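Side-chain contacts in hypothetical conserved protein (Geobacillus kaustophilus, PDB 2R5X), which is of unknown function but belongs to the YugN-like family, whose members are named after the protein YugN: residues Asp21-Arg26 and Lys113-Lys118; Val30-Trp35 and Arg39-Arg44; Tyr53-Gln58 and Asn107-Val112; Ala61-Val66 and Tyr70-Leu75. The protein carries 1 engineered substitution. All coordinates share one frame; numbering follows the deposited sequence.

After short strands 3-4 and 14-16 the chain forms helix 17-26, a hairpin of strands 30-32 and 39-48, strands 51-61 and 71-84, and finally helix 99-117. Interaction 1 joins the two helices and closes the widest loop, within which the other three contacts nest. Interaction 2 closes first, as a short hairpin. Interaction 3 then opens, carrying strand 51-61 to the last helix, and interaction 4 lies inside its loop as the turn between strands 51-61 and 71-84. None cross. Salt bridges Asp21-Arg31 and Asp43-Arg56 link interaction 2 to interactions 1 and 3, while Leu75, from interaction 4, packs on Leu116 and Val57.

Interaction 1: residues Asp21-Arg26 and Lys113-Lys118; sequences DDIMER and KSELEK
With chi1 near -73°, Ile23 sets CG1 opposite its carbonyl carbon and CG2 opposite its backbone N, and both branches face Glu115. Its CG2 rests on Glu115 CB at 3.8 Å, while the extended outer bond carries CD1 on to Leu116 CD2, again 3.8 Å away. Glu115 bends at chi2 (-49°), and its carboxylate lies beside the apolar contact, between the ends of Arg26 and Lys118. Helices 17-26 and 99-117 run roughly antiparallel here, with segment axes 10.5 Å apart at their closest, and both lie on the same face of the antiparallel sheet. Leu116, deeper between the helices and the sheet, also touches Leu10 and Leu75, and Met24 packs against Val112. At the more open side the polar groups form a salt-bridge network. Lys118 NZ donates to Glu115 OE2 at 3.0 Å, on the syn side of the carboxylate and somewhat out of its plane. Arg26 NH2 approaches Glu115 OE1 to 2.5 Å from the other helix, guanidinium and carboxylate planes standing 86° apart. That weak, strongly bent bond is doubtful in detail, being implausibly short and resting on one of two conformers modelled for Arg26. Replacing Glu115 with an alanine removes the shared carboxylate and would probably leave Arg26 and Lys118 without their common mate, their positive ends free to turn. The backbones are nearest at Ile23 and Glu115, whose CA atoms lie 6.9 Å apart.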
loop_
_atom_site.group_PDB
_atom_site.type_symbol
_atom_site.label_atom_id
_atom_site.label_comp_id
_atom_site.label_asym_id
_atom_site.label_seq_id
_atom_site.Cartn_x
_atom_site.Cartn_y
_atom_site.Cartn_z
ATOM N N ASP A 21 4.039 -9.515 0.100
ATOM C CA ASP A 21 4.770 -9.271 1.346
ATOM C C ASP A 21 6.255 -8.957 1.141
ATOM O O ASP A 21 6.778 -8.009 1.734
ATOM C CB ASP A 21 4.644 -10.474 2.291
ATOM C CG ASP A 21 3.426 -10.396 3.199
ATOM O OD1 ASP A 21 3.036 -9.281 3.601
ATOM O OD2 ASP A 21 2.868 -11.462 3.532
ATOM N N ASP A 22 6.919 -9.761 0.308
ATOM C CA ASP A 22 8.328 -9.555 -0.003
ATOM C C ASP A 22 8.552 -8.197 -0.662
ATOM O O ASP A 22 9.455 -7.455 -0.271
ATOM C CB ASP A 22 8.857 -10.691 -0.885
ATOM C CG ASP A 22 9.181 -11.949 -0.092
ATOM O OD1 ASP A 22 9.747 -11.832 1.017
ATOM O OD2 ASP A 22 8.879 -13.060 -0.583
ATOM N N ILE A 23 7.713 -7.877 -1.648
ATOM C CA ILE A 23 7.788 -6.611 -2.379
ATOM C C ILE A 23 7.595 -5.405 -1.450
ATOM O O ILE A 23 8.395 -4.470 -1.481
ATOM C CB ILE A 23 6.793 -6.586 -3.576
ATOM C CG1 ILE A 23 7.307 -7.496 -4.693
ATOM C CG2 ILE A 23 6.592 -5.159 -4.118
ATOM C CD1 ILE A 23 6.289 -7.837 -5.744
ATOM N N MET A 24 6.564 -5.457 -0.604
ATOM C CA MET A 24 6.235 -4.359 0.326
ATOM C C MET A 24 7.323 -4.044 1.334
ATOM O O MET A 24 7.643 -2.868 1.557
ATOM C CB MET A 24 4.944 -4.670 1.078
ATOM C CG MET A 24 3.705 -4.725 0.219
ATOM S SD MET A 24 3.174 -3.134 -0.411
ATOM C CE MET A 24 3.645 -3.408 -2.061
ATOM N N GLU A 25 7.878 -5.089 1.947
ATOM C CA GLU A 25 8.961 -4.925 2.926
ATOM C C GLU A 25 10.196 -4.274 2.297
ATOM O O GLU A 25 10.851 -3.433 2.917
ATOM C CB GLU A 25 9.347 -6.267 3.553
ATOM C CG GLU A 25 10.127 -6.126 4.856
ATOM C CD GLU A 25 11.316 -7.067 4.948
ATOM O OE1 GLU A 25 11.154 -8.276 4.674
ATOM O OE2 GLU A 25 12.418 -6.595 5.305
ATOM N N ARG A 26 10.478 -4.650 1.066
ATOM C CA ARG A 26 11.573 -4.124 0.279
ATOM C C ARG A 26 11.401 -2.665 -0.017
ATOM O O ARG A 26 12.329 -1.924 -0.080
ATOM C CB ARG A 26 11.616 -4.854 -1.048
ATOM C CG ARG A 26 12.896 -5.402 -1.410
ATOM C CD ARG A 26 12.728 -6.595 -2.284
ATOM N NE ARG A 26 12.278 -6.288 -3.631
ATOM C CZ ARG A 26 11.550 -7.126 -4.329
ATOM N NH1 ARG A 26 11.220 -8.264 -3.793
ATOM N NH2 ARG A 26 11.142 -6.834 -5.519
ATOM N N LYS A 113 4.192 -1.094 -8.653
ATOM C CA LYS A 113 3.657 -1.591 -9.918
ATOM C C LYS A 113 4.709 -2.321 -10.775
ATOM O O LYS A 113 4.429 -3.399 -11.300
ATOM C CB LYS A 113 2.993 -0.448 -10.697
ATOM C CG LYS A 113 2.411 -0.829 -12.059
ATOM C CD LYS A 113 1.222 -1.768 -11.945
ATOM C CE LYS A 113 0.794 -2.253 -13.322
ATOM N NZ LYS A 113 -0.501 -2.985 -13.296
ATOM N N SER A 114 5.905 -1.735 -10.876
ATOM C CA SER A 114 7.027 -2.306 -11.634
ATOM C C SER A 114 7.458 -3.663 -11.089
ATOM O O SER A 114 7.727 -4.588 -11.853
ATOM C CB SER A 114 8.220 -1.341 -11.627
ATOM O OG SER A 114 9.340 -1.885 -12.309
ATOM N N GLU A 115 7.531 -3.769 -9.760
ATOM C CA GLU A 115 7.877 -5.035 -9.104
ATOM C C GLU A 115 6.815 -6.119 -9.309
ATOM O O GLU A 115 7.154 -7.295 -9.440
ATOM C CB GLU A 115 8.156 -4.851 -7.604
ATOM C CG GLU A 115 9.448 -4.096 -7.266
ATOM C CD GLU A 115 10.667 -4.612 -8.022
ATOM O OE1 GLU A 115 11.091 -5.763 -7.779
ATOM O OE2 GLU A 115 11.200 -3.854 -8.858
ATOM N N LEU A 116 5.542 -5.725 -9.346
ATOM C CA LEU A 116 4.459 -6.682 -9.571
ATOM C C LEU A 116 4.419 -7.160 -11.024
ATOM O O LEU A 116 4.099 -8.317 -11.288
ATOM C CB LEU A 116 3.100 -6.104 -9.147
ATOM C CG LEU A 116 2.842 -5.845 -7.650
ATOM C CD1 LEU A 116 1.577 -5.039 -7.491
ATOM C CD2 LEU A 116 2.746 -7.124 -6.832
ATOM N N GLU A 117 4.765 -6.265 -11.950
ATOM C CA GLU A 117 4.851 -6.586 -13.382
ATOM C C GLU A 117 5.959 -7.589 -13.713
ATOM O O GLU A 117 5.849 -8.343 -14.684
ATOM C CB GLU A 117 5.036 -5.311 -14.216
ATOM C CG GLU A 117 3.754 -4.507 -14.461
ATOM C CD GLU A 117 2.736 -5.240 -15.331
ATOM O OE1 GLU A 117 3.139 -5.909 -16.307
ATOM O OE2 GLU A 117 1.524 -5.140 -15.040
ATOM N N LYS A 118 7.009 -7.604 -12.891
ATOM C CA LYS A 118 8.165 -8.480 -13.093
ATOM C C LYS A 118 7.891 -9.944 -12.766
ATOM O O LYS A 118 8.637 -10.827 -13.190
ATOM C CB LYS A 118 9.350 -7.997 -12.261
ATOM C CG LYS A 118 10.053 -6.789 -12.830
ATOM C CD LYS A 118 11.057 -6.245 -11.837
ATOM C CE LYS A 118 11.811 -5.085 -12.435
ATOM N NZ LYS A 118 12.689 -4.452 -11.436
#

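Interaction 2: residues Val30-Trp35 and Arg39-Arg44; sequences VRAAQW and RVTYDR
Val40 CG1 sits over one face of the Arg31 guanidinium, offset toward its rim, in one of the two conformers modelled for Arg31. The Thr41 carbonyl O accepts Ala32 N at 2.8 Å, and Thr41 CB lies 3.4 Å from Ala32 O. The Thr41 backbone N donates to a water that also links Ala32 O with Arg31 NH2. A second water receives the proton of Thr41 OG1 and donates to Ala33 O and Arg39 O, bridging the hairpin where the strands part; Gln58 NE2 also bonds this hydroxyl. Tyr42 turns to the other face of the sheet, with CG opposite its carbonyl carbon (chi1 -53°), and its ring runs alongside Arg31, Tyr42 CE1 lying 3.5 Å from Arg31 NE with the two planes 76° apart. Asp43 forms the antiparallel hydrogen-bonded pair with Val30: Asp43 N gives to Val30 O at 2.8 Å, and Val30 N to Asp43 O at 2.9 Å. Asp43 OD2 also touches Ala32 CB at 3.4 Å. The polar ends find partners beyond the hairpin: Arg31 reaches Asp21 of helix 17-26, which also satisfies the buried Tyr42 hydroxyl, whereas the buried Asp43 carboxylate is paired by positive Arg56 of strand 51-61, a neighbour likely to keep it ionised.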
loop_
_atom_site.group_PDB
_atom_site.type_symbol
_atom_site.label_atom_id
_atom_site.label_comp_id
_atom_site.label_asym_id
_atom_site.label_seq_id
_atom_site.Cartn_x
_atom_site.Cartn_y
_atom_site.Cartn_z
ATOM N N VAL A 30 5.448 -1.455 6.160
ATOM C CA VAL A 30 5.220 -2.427 7.235
ATOM C C VAL A 30 3.734 -2.811 7.247
ATOM O O VAL A 30 2.895 -2.030 6.786
ATOM C CB VAL A 30 5.673 -1.898 8.626
ATOM C CG1 VAL A 30 7.166 -1.576 8.620
ATOM C CG2 VAL A 30 4.851 -0.680 9.065
ATOM N N ARG A 31 3.390 -3.977 7.740
ATOM C CA ARG A 31 2.005 -4.371 7.847
ATOM C C ARG A 31 1.257 -3.504 8.804
ATOM O O ARG A 31 1.780 -3.133 9.795
ATOM C CB ARG A 31 1.896 -5.772 8.354
ATOM C CG ARG A 31 1.961 -6.797 7.323
ATOM C CD ARG A 31 0.728 -6.898 6.484
ATOM N NE ARG A 31 0.899 -8.130 5.803
ATOM C CZ ARG A 31 0.197 -9.201 6.045
ATOM N NH1 ARG A 31 0.473 -10.307 5.417
ATOM N NH2 ARG A 31 -0.805 -9.128 6.870
ATOM N N ALA A 32 0.030 -3.206 8.487
ATOM C CA ALA A 32 -0.796 -2.369 9.341
ATOM C C ALA A 32 -2.186 -2.969 9.436
ATOM O O ALA A 32 -2.490 -3.941 8.740
ATOM C CB ALA A 32 -0.857 -0.950 8.792
ATOM N N ALA A 33 -3.016 -2.388 10.307
ATOM C CA ALA A 33 -4.424 -2.783 10.502
ATOM C C ALA A 33 -4.618 -4.292 10.525
ATOM O O ALA A 33 -5.473 -4.833 9.824
ATOM C CB ALA A 33 -5.318 -2.140 9.452
ATOM N N GLN A 34 -3.806 -4.964 11.332
ATOM C CA GLN A 34 -3.705 -6.422 11.270
ATOM C C GLN A 34 -4.849 -7.156 11.968
ATOM O O GLN A 34 -4.895 -8.384 11.969
ATOM C CB GLN A 34 -2.341 -6.893 11.776
ATOM C CG GLN A 34 -1.198 -6.498 10.863
ATOM C CD GLN A 34 0.152 -6.941 11.372
ATOM O OE1 GLN A 34 0.656 -7.989 10.976
ATOM N NE2 GLN A 34 0.749 -6.143 12.253
ATOM N N TRP A 35 -5.777 -6.394 12.535
ATOM C CA TRP A 35 -6.998 -6.943 13.115
ATOM C C TRP A 35 -7.987 -7.408 12.051
ATOM O O TRP A 35 -8.808 -8.295 12.304
ATOM C CB TRP A 35 -7.663 -5.902 14.015
ATOM C CG TRP A 35 -7.874 -4.557 13.372
ATOM C CD1 TRP A 35 -8.923 -4.180 12.582
ATOM C CD2 TRP A 35 -7.014 -3.408 13.470
ATOM N NE1 TRP A 35 -8.771 -2.875 12.178
ATOM C CE2 TRP A 35 -7.609 -2.377 12.710
ATOM C CE3 TRP A 35 -5.800 -3.153 14.124
ATOM C CZ2 TRP A 35 -7.032 -1.104 12.590
ATOM C CZ3 TRP A 35 -5.225 -1.888 13.995
ATOM C CH2 TRP A 35 -5.848 -0.879 13.244
ATOM N N ARG A 39 -8.835 -8.094 4.797
ATOM C CA ARG A 39 -7.879 -7.265 4.065
ATOM C C ARG A 39 -6.454 -7.366 4.589
ATOM O O ARG A 39 -6.237 -7.551 5.787
ATOM C CB ARG A 39 -8.312 -5.794 4.105
ATOM C CG ARG A 39 -9.664 -5.507 3.466
ATOM C CD ARG A 39 -9.925 -4.019 3.381
ATOM N NE ARG A 39 -11.142 -3.711 2.630
ATOM C CZ ARG A 39 -11.485 -2.492 2.216
ATOM N NH1 ARG A 39 -10.705 -1.444 2.462
ATOM N NH2 ARG A 39 -12.612 -2.319 1.540
ATOM N N VAL A 40 -5.485 -7.232 3.685
ATOM C CA VAL A 40 -4.094 -6.986 4.079
ATOM C C VAL A 40 -3.760 -5.527 3.794
ATOM O O VAL A 40 -4.149 -4.989 2.761
ATOM C CB VAL A 40 -3.063 -7.946 3.398
ATOM C CG1 VAL A 40 -3.271 -9.378 3.869
ATOM C CG2 VAL A 40 -3.108 -7.857 1.864
ATOM N N THR A 41 -3.033 -4.905 4.716
ATOM C CA THR A 41 -2.753 -3.480 4.669
ATOM C C THR A 41 -1.271 -3.232 4.928
ATOM O O THR A 41 -0.679 -3.842 5.823
ATOM C CB THR A 41 -3.583 -2.736 5.737
ATOM O OG1 THR A 41 -4.966 -3.077 5.586
ATOM C CG2 THR A 41 -3.432 -1.244 5.597
ATOM N N TYR A 42 -0.677 -2.335 4.140
ATOM C CA TYR A 42 0.730 -1.980 4.289
ATOM C C TYR A 42 0.876 -0.475 4.336
ATOM O O TYR A 42 0.329 0.225 3.489
ATOM C CB TYR A 42 1.549 -2.502 3.115
ATOM C CG TYR A 42 1.382 -3.966 2.830
ATOM C CD1 TYR A 42 2.241 -4.906 3.392
ATOM C CD2 TYR A 42 0.366 -4.415 1.984
ATOM C CE1 TYR A 42 2.099 -6.258 3.102
ATOM C CE2 TYR A 42 0.200 -5.758 1.714
ATOM C CZ TYR A 42 1.071 -6.673 2.269
ATOM O OH TYR A 42 0.904 -8.002 1.982
ATOM N N ASP A 43 1.619 0.021 5.319
ATOM C CA ASP A 43 1.822 1.461 5.472
ATOM C C ASP A 43 3.287 1.812 5.314
ATOM O O ASP A 43 4.150 1.117 5.845
ATOM C CB ASP A 43 1.373 1.938 6.855
ATOM C CG ASP A 43 -0.124 2.093 6.974
ATOM O OD1 ASP A 43 -0.840 1.917 5.968
ATOM O OD2 ASP A 43 -0.584 2.396 8.097
ATOM N N ARG A 44 3.563 2.888 4.585
ATOM C CA ARG A 44 4.888 3.496 4.610
ATOM C C ARG A 44 4.752 4.887 5.190
ATOM O O ARG A 44 4.022 5.728 4.656
ATOM C CB ARG A 44 5.527 3.549 3.227
ATOM C CG ARG A 44 6.956 4.055 3.279
ATOM C CD ARG A 44 7.585 4.111 1.919
ATOM N NE ARG A 44 8.798 4.921 1.951
ATOM C CZ ARG A 44 9.820 4.780 1.116
ATOM N NH1 ARG A 44 9.794 3.849 0.176
ATOM N NH2 ARG A 44 10.877 5.572 1.226
HETATM O O HOH W 1 -2.406 -6.313 7.377
HETATM O O HOH W 2 -5.768 -4.912 7.129
#

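Interaction 3: residues Tyr53-Gln58 and Asn107-Val112; sequences YYLRVQ and NVLAQV
Leu55 meets Val108 and Leu109 through apolar carbons, with no flat group between them; the flat side chains of Tyr54 and Arg56 lie on the other face of the sheet, where Tyr54 CE1 stands over one face of the Arg56 guanidinium, offset toward its rim. This is the helix-on-sheet core of the fold: helix 99-117 covers strand 51-61, the two segments running in similar directions, 24° apart. Leu55 holds CG anti to its backbone N (chi1 177°), extending its two methyls to the helix. Leu55 CD2 lies equally near Val108 CG1 and Val108 CB, at 3.9 Å, while Leu55 CD1 reaches Leu109 CD1, likewise at 3.9 Å. Phe29 also packs on Val108, and Phe5 and Pro78 on Leu109. With an alanine at Leu55 both methyls go, and a gap would probably open between the strand and Val108 and Leu109. Two residues on, Val57 slides past Leu109 in the opposite direction, Val57 CG2 lying 3.7 Å from Leu109 CD2.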
loop_
_atom_site.group_PDB
_atom_site.type_symbol
_atom_site.label_atom_id
_atom_site.label_comp_id
_atom_site.label_asym_id
_atom_site.label_seq_id
_atom_site.Cartn_x
_atom_site.Cartn_y
_atom_site.Cartn_z
ATOM N N TYR A 53 2.449 11.327 7.873
ATOM C CA TYR A 53 1.746 10.930 6.671
ATOM C C TYR A 53 2.051 9.472 6.439
ATOM O O TYR A 53 3.169 9.014 6.706
ATOM C CB TYR A 53 2.213 11.750 5.473
ATOM C CG TYR A 53 1.802 13.197 5.535
ATOM C CD1 TYR A 53 0.561 13.612 5.044
ATOM C CD2 TYR A 53 2.654 14.157 6.081
ATOM C CE1 TYR A 53 0.183 14.947 5.097
ATOM C CE2 TYR A 53 2.287 15.494 6.137
ATOM C CZ TYR A 53 1.051 15.883 5.651
ATOM O OH TYR A 53 0.693 17.212 5.711
ATOM N N TYR A 54 1.061 8.735 5.951
ATOM C CA TYR A 54 1.275 7.329 5.655
ATOM C C TYR A 54 0.690 6.928 4.302
ATOM O O TYR A 54 -0.467 7.212 3.998
ATOM C CB TYR A 54 0.792 6.415 6.798
ATOM C CG TYR A 54 -0.650 6.612 7.229
ATOM C CD1 TYR A 54 -1.675 5.833 6.680
ATOM C CD2 TYR A 54 -0.987 7.555 8.202
ATOM C CE1 TYR A 54 -2.996 6.003 7.079
ATOM C CE2 TYR A 54 -2.311 7.737 8.607
ATOM C CZ TYR A 54 -3.305 6.952 8.046
ATOM O OH TYR A 54 -4.609 7.124 8.444
ATOM N N LEU A 55 1.522 6.291 3.487
ATOM C CA LEU A 55 1.090 5.766 2.202
ATOM C C LEU A 55 0.539 4.368 2.441
ATOM O O LEU A 55 1.271 3.473 2.844
ATOM C CB LEU A 55 2.267 5.731 1.216
ATOM C CG LEU A 55 2.066 5.146 -0.187
ATOM C CD1 LEU A 55 0.907 5.818 -0.929
ATOM C CD2 LEU A 55 3.356 5.250 -0.985
ATOM N N ARG A 56 -0.752 4.186 2.182
ATOM C CA ARG A 56 -1.419 2.932 2.509
ATOM C C ARG A 56 -1.793 2.141 1.266
ATOM O O ARG A 56 -2.530 2.631 0.410
ATOM C CB ARG A 56 -2.664 3.203 3.364
ATOM C CG ARG A 56 -3.509 1.968 3.670
ATOM C CD ARG A 56 -4.388 2.173 4.908
ATOM N NE ARG A 56 -3.603 2.227 6.143
ATOM C CZ ARG A 56 -4.106 2.113 7.370
ATOM N NH1 ARG A 56 -5.407 1.927 7.554
ATOM N NH2 ARG A 56 -3.305 2.175 8.421
ATOM N N VAL A 57 -1.277 0.915 1.184
ATOM C CA VAL A 57 -1.638 -0.031 0.121
ATOM C C VAL A 57 -2.413 -1.183 0.763
ATOM O O VAL A 57 -1.991 -1.745 1.768
ATOM C CB VAL A 57 -0.398 -0.542 -0.648
ATOM C CG1 VAL A 57 -0.771 -1.598 -1.692
ATOM C CG2 VAL A 57 0.319 0.629 -1.319
ATOM N N GLN A 58 -3.556 -1.511 0.175
ATOM C CA GLN A 58 -4.470 -2.463 0.763
ATOM C C GLN A 58 -4.986 -3.399 -0.313
ATOM O O GLN A 58 -5.138 -3.008 -1.475
ATOM C CB GLN A 58 -5.632 -1.712 1.405
ATOM C CG GLN A 58 -6.305 -2.442 2.536
ATOM C CD GLN A 58 -7.285 -1.566 3.279
ATOM O OE1 GLN A 58 -8.094 -0.871 2.669
ATOM N NE2 GLN A 58 -7.226 -1.600 4.608
ATOM N N ASN A 107 5.911 8.033 -6.702
ATOM C CA ASN A 107 7.133 7.323 -7.084
ATOM C C ASN A 107 7.208 5.924 -6.493
ATOM O O ASN A 107 7.614 4.976 -7.169
ATOM C CB ASN A 107 8.385 8.114 -6.661
ATOM C CG ASN A 107 8.448 9.507 -7.285
ATOM O OD1 ASN A 107 7.732 9.811 -8.243
ATOM N ND2 ASN A 107 9.300 10.362 -6.733
ATOM N N VAL A 108 6.829 5.810 -5.223
ATOM C CA VAL A 108 6.858 4.534 -4.519
ATOM C C VAL A 108 5.836 3.576 -5.139
ATOM O O VAL A 108 6.126 2.400 -5.351
ATOM C CB VAL A 108 6.643 4.723 -2.994
ATOM C CG1 VAL A 108 6.491 3.390 -2.290
ATOM C CG2 VAL A 108 7.814 5.497 -2.392
ATOM N N LEU A 109 4.657 4.092 -5.470
ATOM C CA LEU A 109 3.616 3.278 -6.108
ATOM C C LEU A 109 4.015 2.778 -7.507
ATOM O O LEU A 109 3.685 1.652 -7.892
ATOM C CB LEU A 109 2.287 4.045 -6.138
ATOM C CG LEU A 109 1.687 4.282 -4.737
ATOM C CD1 LEU A 109 0.590 5.332 -4.759
ATOM C CD2 LEU A 109 1.195 2.972 -4.108
ATOM N N ALA A 110 4.736 3.613 -8.251
ATOM C CA ALA A 110 5.302 3.216 -9.552
ATOM C C ALA A 110 6.256 2.027 -9.426
ATOM O O ALA A 110 6.257 1.127 -10.267
ATOM C CB ALA A 110 6.009 4.387 -10.198
ATOM N N GLN A 111 7.058 2.006 -8.368
ATOM C CA GLN A 111 7.940 0.872 -8.161
ATOM C C GLN A 111 7.216 -0.336 -7.571
ATOM O O GLN A 111 7.632 -1.461 -7.808
ATOM C CB GLN A 111 9.224 1.245 -7.404
ATOM C CG GLN A 111 9.070 1.643 -5.951
ATOM C CD GLN A 111 10.332 2.273 -5.383
ATOM O OE1 GLN A 111 10.321 3.419 -4.924
ATOM N NE2 GLN A 111 11.427 1.528 -5.417
ATOM N N VAL A 112 6.127 -0.111 -6.837
ATOM C CA VAL A 112 5.237 -1.215 -6.455
ATOM C C VAL A 112 4.731 -1.894 -7.734
ATOM O O VAL A 112 4.862 -3.104 -7.891
ATOM C CB VAL A 112 4.043 -0.745 -5.562
ATOM C CG1 VAL A 112 3.013 -1.848 -5.410
ATOM C CG2 VAL A 112 4.529 -0.306 -4.193
#

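Interaction 4: residues Ala61-Val66 and Tyr70-Leu75; sequences AIEGNV and YALIKL
Leu72 lies alongside Ile62 and Glu63, all three pointing the same way. Its CB touches Glu63 CB at 3.5 Å, and CG lies 4.0 Å from Ile62 CG2. At the tip, CD2 meets both Ile62 CG2 at 3.8 Å and Glu63 OE1 at 3.9 Å. CG stands opposite the backbone N (chi1 -163°), which sends the branch out beside these two neighbours. They can share it because the backbone forms a classic beta bulge, with Ile62 and Glu63 both opposite Leu72. Leu72 O accepts Ile62 N at 2.8 Å and, more weakly, Glu63 N, while Leu72 N returns a bond to Glu63 O at 2.8 Å. Past the bulge, Gly64 adopts a positive phi of 69° close to Ala71; a CB there would collide with Tyr70 O and Ala71 CA. On the other face of the sheet Ile73 CD1 comes within 4.1 Å of Ala61 CB, and the Ile73 side chain continues the packing onto Leu17 and Leu20 of helix 17-26.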
loop_
_atom_site.group_PDB
_atom_site.type_symbol
_atom_site.label_atom_id
_atom_site.label_comp_id
_atom_site.label_asym_id
_atom_site.label_seq_id
_atom_site.Cartn_x
_atom_site.Cartn_y
_atom_site.Cartn_z
ATOM N N ALA A 61 -8.308 -10.664 0.262
ATOM C CA ALA A 61 -8.052 -12.040 -0.142
ATOM C C ALA A 61 -9.211 -12.568 -0.990
ATOM O O ALA A 61 -10.261 -12.932 -0.461
ATOM C CB ALA A 61 -7.815 -12.920 1.079
ATOM N N ILE A 62 -9.012 -12.579 -2.307
ATOM C CA ILE A 62 -10.009 -13.077 -3.262
ATOM C C ILE A 62 -9.994 -14.618 -3.313
ATOM O O ILE A 62 -11.008 -15.252 -3.613
ATOM C CB ILE A 62 -9.848 -12.406 -4.679
ATOM C CG1 ILE A 62 -11.119 -12.576 -5.530
ATOM C CG2 ILE A 62 -8.583 -12.890 -5.412
ATOM C CD1 ILE A 62 -11.219 -11.631 -6.731
ATOM N N GLU A 63 -8.844 -15.192 -2.988
ATOM C CA GLU A 63 -8.658 -16.628 -2.840
ATOM C C GLU A 63 -7.790 -16.874 -1.601
ATOM O O GLU A 63 -6.961 -16.058 -1.289
ATOM C CB GLU A 63 -7.961 -17.180 -4.093
ATOM C CG GLU A 63 -8.808 -18.078 -4.947
ATOM C CD GLU A 63 -8.603 -17.930 -6.454
ATOM O OE1 GLU A 63 -7.651 -18.503 -7.013
ATOM O OE2 GLU A 63 -9.442 -17.276 -7.083
ATOM N N GLY A 64 -8.005 -17.978 -0.890
ATOM C CA GLY A 64 -7.320 -18.250 0.373
ATOM C C GLY A 64 -7.785 -17.306 1.465
ATOM O O GLY A 64 -8.874 -16.737 1.377
ATOM N N ASN A 65 -6.967 -17.140 2.500
ATOM C CA ASN A 65 -7.247 -16.149 3.536
ATOM C C ASN A 65 -5.989 -15.423 4.027
ATOM O O ASN A 65 -4.869 -15.880 3.795
ATOM C CB ASN A 65 -8.030 -16.766 4.704
ATOM C CG ASN A 65 -7.148 -17.540 5.663
ATOM O OD1 ASN A 65 -6.466 -18.491 5.275
ATOM N ND2 ASN A 65 -7.160 -17.137 6.929
ATOM N N VAL A 66 -6.207 -14.305 4.718
ATOM C CA VAL A 66 -5.159 -13.385 5.189
ATOM C C VAL A 66 -4.040 -14.057 6.011
ATOM O O VAL A 66 -2.864 -13.691 5.905
ATOM C CB VAL A 66 -5.826 -12.181 5.936
ATOM C CG1 VAL A 66 -4.860 -11.442 6.863
ATOM C CG2 VAL A 66 -6.429 -11.221 4.921
ATOM N N TYR A 70 -0.198 -18.953 1.120
ATOM C CA TYR A 70 -0.916 -18.792 -0.137
ATOM C C TYR A 70 -2.281 -18.149 0.078
ATOM O O TYR A 70 -3.200 -18.757 0.637
ATOM C CB TYR A 70 -1.069 -20.105 -0.920
ATOM C CG TYR A 70 -2.000 -19.951 -2.112
ATOM C CD1 TYR A 70 -1.648 -19.140 -3.197
ATOM C CD2 TYR A 70 -3.241 -20.591 -2.146
ATOM C CE1 TYR A 70 -2.501 -18.976 -4.283
ATOM C CE2 TYR A 70 -4.102 -20.433 -3.232
ATOM C CZ TYR A 70 -3.723 -19.626 -4.295
ATOM O OH TYR A 70 -4.564 -19.466 -5.371
ATOM N N ALA A 71 -2.385 -16.906 -0.372
ATOM C CA ALA A 71 -3.656 -16.224 -0.537
ATOM C C ALA A 71 -3.508 -15.409 -1.805
ATOM O O ALA A 71 -2.413 -14.946 -2.115
ATOM C CB ALA A 71 -3.942 -15.326 0.646
ATOM N N LEU A 72 -4.585 -15.267 -2.566
ATOM C CA LEU A 72 -4.544 -14.407 -3.740
ATOM C C LEU A 72 -5.122 -13.048 -3.359
ATOM O O LEU A 72 -6.243 -12.962 -2.852
ATOM C CB LEU A 72 -5.284 -15.032 -4.929
ATOM C CG LEU A 72 -4.992 -14.452 -6.320
ATOM C CD1 LEU A 72 -3.566 -14.761 -6.773
ATOM C CD2 LEU A 72 -5.995 -14.972 -7.341
ATOM N N ILE A 73 -4.336 -11.999 -3.591
ATOM C CA ILE A 73 -4.683 -10.646 -3.160
ATOM C C ILE A 73 -5.063 -9.760 -4.351
ATOM O O ILE A 73 -4.316 -9.644 -5.322
ATOM C CB ILE A 73 -3.529 -10.003 -2.311
ATOM C CG1 ILE A 73 -3.131 -10.903 -1.126
ATOM C CG2 ILE A 73 -3.885 -8.586 -1.826
ATOM C CD1 ILE A 73 -4.272 -11.271 -0.145
ATOM N N LYS A 74 -6.245 -9.157 -4.280
ATOM C CA LYS A 74 -6.633 -8.131 -5.244
ATOM C C LYS A 74 -6.468 -6.753 -4.580
ATOM O O LYS A 74 -7.145 -6.443 -3.598
ATOM C CB LYS A 74 -8.067 -8.375 -5.745
ATOM C CG LYS A 74 -8.511 -7.528 -6.947
ATOM C CD LYS A 74 -8.984 -6.134 -6.531
ATOM C CE LYS A 74 -9.467 -5.299 -7.689
ATOM N NZ LYS A 74 -9.556 -3.868 -7.289
ATOM N N LEU A 75 -5.575 -5.933 -5.131
ATOM C CA LEU A 75 -5.248 -4.627 -4.555
ATOM C C LEU A 75 -6.303 -3.565 -4.842
ATOM O O LEU A 75 -6.897 -3.525 -5.921
ATOM C CB LEU A 75 -3.885 -4.137 -5.049
ATOM C CG LEU A 75 -2.613 -4.940 -4.747
ATOM C CD1 LEU A 75 -1.458 -4.325 -5.494
ATOM C CD2 LEU A 75 -2.292 -4.980 -3.265
#